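Local coordinates for cupin type-2 domain-containing protein (Burkholderia xenovorans, PDB 2O8Q) that is of unknown function but has a cupin-like fold and carries a bound nickel ion in the crystal, at residues 66-71 / 110-115. Numbering follows the deposited sequence. Where two conformers were deposited one is given.
Sequences QLFYVL and LEVLEI
Phe68 and Glu114, a non-hydrogen-bonded antiparallel pair, form the most closely packed part of this contact. The extended Glu114 chain (CG anti to the backbone N, chi1 180°) runs alongside the Phe68 ring and points the same way, its CG 3.5 Å from Phe68 CE1. The carboxylate lies beside the ring's CE1 and CZ, the two planes 32° apart, with Glu114 OE2 3.3 Å from Phe68 CZ. Gln66, also extended, crosses obliquely and gives an amide N-H to the carboxylate: Gln66 NE2 to Glu114 OE2 is 2.8 Å, nearly along the C-O axis and with amide and carboxylate nearly coplanar. His44 NE2 holds Glu114 OE1, so both oxygens of this buried group are bonded, which should restrict its rotation. Farther along this face, Val112 CG2 meets the ring edge of Phe68 and lies 4.1 Å from Val70 CG2, while Leu110 CD1 reaches Val70 CG1. The face lies inside the cupin beta-barrel; the Gln66 side chain is about 5 Å from the nickel held by His59, His61 and His101, which makes the Gln66-Glu114 pair a plausible second shell to the metal. Leu67 with Ile115 and Tyr69 with Leu113 form hydrogen-bonded pairs, two bonds each; Leu67 N to Ile115 O is 2.9 Å. On their side of the sheet the packing across the strands is looser: Leu67 CD2 stays 4.2 Å from Ile115 CD1, and the Tyr69 side chain packs on Arg29 of the second subunit. Leu71 and Glu111, both partly exposed, mark the more open end. There Leu71 N bonds Glu111 O at 2.7 Å, and the side chains cross obliquely, Leu71 CD1 near Glu111 CG, where Leu71 of the second subunit packs on its counterpart.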
loop_
_atom_site.group_PDB
_atom_site.type_symbol
_atom_site.label_atom_id
_atom_site.label_comp_id
_atom_site.label_asym_id
_atom_site.label_seq_id
_atom_site.Cartn_x
_atom_site.Cartn_y
_atom_site.Cartn_z
ATOM N N GLN A 66 1.354 2.870 9.025
ATOM C CA GLN A 66 0.967 2.608 10.379
ATOM C C GLN A 66 0.216 3.802 11.014
ATOM O O GLN A 66 0.734 4.896 11.077
ATOM C CB GLN A 66 2.215 2.290 11.228
ATOM C CG GLN A 66 1.860 1.879 12.645
ATOM C CD GLN A 66 3.078 1.305 13.374
ATOM O OE1 GLN A 66 4.159 1.912 13.336
ATOM N NE2 GLN A 66 2.887 0.133 14.043
ATOM N N LEU A 67 -1.012 3.538 11.477
ATOM C CA LEU A 67 -1.839 4.581 12.090
ATOM C C LEU A 67 -2.506 4.092 13.345
ATOM O O LEU A 67 -3.020 2.970 13.360
ATOM C CB LEU A 67 -2.973 4.986 11.119
ATOM C CG LEU A 67 -3.936 6.109 11.528
ATOM C CD1 LEU A 67 -3.265 7.473 11.767
ATOM C CD2 LEU A 67 -5.052 6.265 10.464
ATOM N N PHE A 68 -2.516 4.917 14.402
ATOM C CA PHE A 68 -3.264 4.636 15.624
ATOM C C PHE A 68 -4.360 5.681 15.775
ATOM O O PHE A 68 -4.134 6.886 15.512
ATOM C CB PHE A 68 -2.353 4.759 16.849
ATOM C CG PHE A 68 -1.312 3.682 16.877
ATOM C CD1 PHE A 68 -1.606 2.412 17.365
ATOM C CD2 PHE A 68 -0.101 3.871 16.263
ATOM C CE1 PHE A 68 -0.668 1.404 17.314
ATOM C CE2 PHE A 68 0.813 2.852 16.223
ATOM C CZ PHE A 68 0.537 1.632 16.722
ATOM N N TYR A 69 -5.525 5.202 16.196
ATOM C CA TYR A 69 -6.673 6.074 16.537
ATOM C C TYR A 69 -7.174 5.670 17.912
ATOM O O TYR A 69 -7.610 4.586 18.111
ATOM C CB TYR A 69 -7.788 5.991 15.486
ATOM C CG TYR A 69 -8.876 7.027 15.666
ATOM C CD1 TYR A 69 -9.898 6.794 16.568
ATOM C CD2 TYR A 69 -8.834 8.242 15.007
ATOM C CE1 TYR A 69 -10.879 7.751 16.760
ATOM C CE2 TYR A 69 -9.807 9.180 15.180
ATOM C CZ TYR A 69 -10.827 8.948 16.063
ATOM O OH TYR A 69 -11.811 9.911 16.262
ATOM N N VAL A 70 -7.087 6.580 18.870
ATOM C CA VAL A 70 -7.476 6.275 20.247
ATOM C C VAL A 70 -8.987 6.304 20.416
ATOM O O VAL A 70 -9.660 7.293 20.116
ATOM C CB VAL A 70 -6.794 7.210 21.256
ATOM C CG1 VAL A 70 -7.236 6.817 22.682
ATOM C CG2 VAL A 70 -5.281 7.129 21.094
ATOM N N LEU A 71 -9.525 5.182 20.929
ATOM C CA LEU A 71 -10.981 5.011 21.091
ATOM C C LEU A 71 -11.446 5.350 22.516
ATOM O O LEU A 71 -12.593 5.737 22.736
ATOM C CB LEU A 71 -11.351 3.564 20.735
ATOM C CG LEU A 71 -11.016 3.132 19.302
ATOM C CD1 LEU A 71 -11.171 1.610 19.156
ATOM C CD2 LEU A 71 -11.869 3.909 18.290
ATOM N N LEU A 110 -7.201 2.299 28.357
ATOM C CA LEU A 110 -6.837 2.556 26.967
ATOM C C LEU A 110 -7.436 1.523 25.991
ATOM O O LEU A 110 -7.312 0.308 26.202
ATOM C CB LEU A 110 -5.319 2.547 26.765
ATOM C CG LEU A 110 -4.789 2.689 25.326
ATOM C CD1 LEU A 110 -5.074 4.112 24.857
ATOM C CD2 LEU A 110 -3.307 2.291 25.253
ATOM N N GLU A 111 -8.027 2.033 24.914
ATOM C CA GLU A 111 -8.418 1.221 23.750
ATOM C C GLU A 111 -8.021 1.993 22.503
ATOM O O GLU A 111 -8.413 3.147 22.370
ATOM C CB GLU A 111 -9.928 0.995 23.771
ATOM C CG GLU A 111 -10.417 -0.068 22.791
ATOM C CD GLU A 111 -11.910 -0.335 22.905
ATOM O OE1 GLU A 111 -12.639 0.564 23.382
ATOM O OE2 GLU A 111 -12.351 -1.431 22.513
ATOM N N VAL A 112 -7.263 1.372 21.598
ATOM C CA VAL A 112 -6.719 2.062 20.448
ATOM C C VAL A 112 -6.822 1.148 19.243
ATOM O O VAL A 112 -6.462 -0.030 19.320
ATOM C CB VAL A 112 -5.262 2.566 20.741
ATOM C CG1 VAL A 112 -4.340 1.432 21.101
ATOM C CG2 VAL A 112 -4.726 3.406 19.562
ATOM N N LEU A 113 -7.246 1.695 18.121
ATOM C CA LEU A 113 -7.258 0.970 16.862
ATOM C C LEU A 113 -5.925 1.224 16.150
ATOM O O LEU A 113 -5.466 2.347 16.021
ATOM C CB LEU A 113 -8.398 1.501 15.994
ATOM C CG LEU A 113 -8.571 0.913 14.592
ATOM C CD1 LEU A 113 -8.975 -0.584 14.610
ATOM C CD2 LEU A 113 -9.598 1.784 13.753
ATOM N N GLU A 114 -5.320 0.141 15.684
ATOM C CA GLU A 114 -4.092 0.175 14.918
ATOM C C GLU A 114 -4.418 -0.377 13.531
ATOM O O GLU A 114 -5.017 -1.435 13.429
ATOM C CB GLU A 114 -2.970 -0.693 15.526
ATOM C CG GLU A 114 -1.655 -0.683 14.724
ATOM C CD GLU A 114 -0.535 -1.444 15.380
ATOM O OE1 GLU A 114 -0.805 -2.335 16.241
ATOM O OE2 GLU A 114 0.658 -1.201 15.040
ATOM N N ILE A 115 -3.982 0.356 12.495
ATOM C CA ILE A 115 -4.069 -0.054 11.096
ATOM C C ILE A 115 -2.639 -0.063 10.576
ATOM O O ILE A 115 -1.937 0.925 10.697
ATOM C CB ILE A 115 -4.945 0.878 10.252
ATOM C CG1 ILE A 115 -6.272 1.178 10.956
ATOM C CG2 ILE A 115 -5.082 0.293 8.823
ATOM C CD1 ILE A 115 -6.310 2.488 11.789
#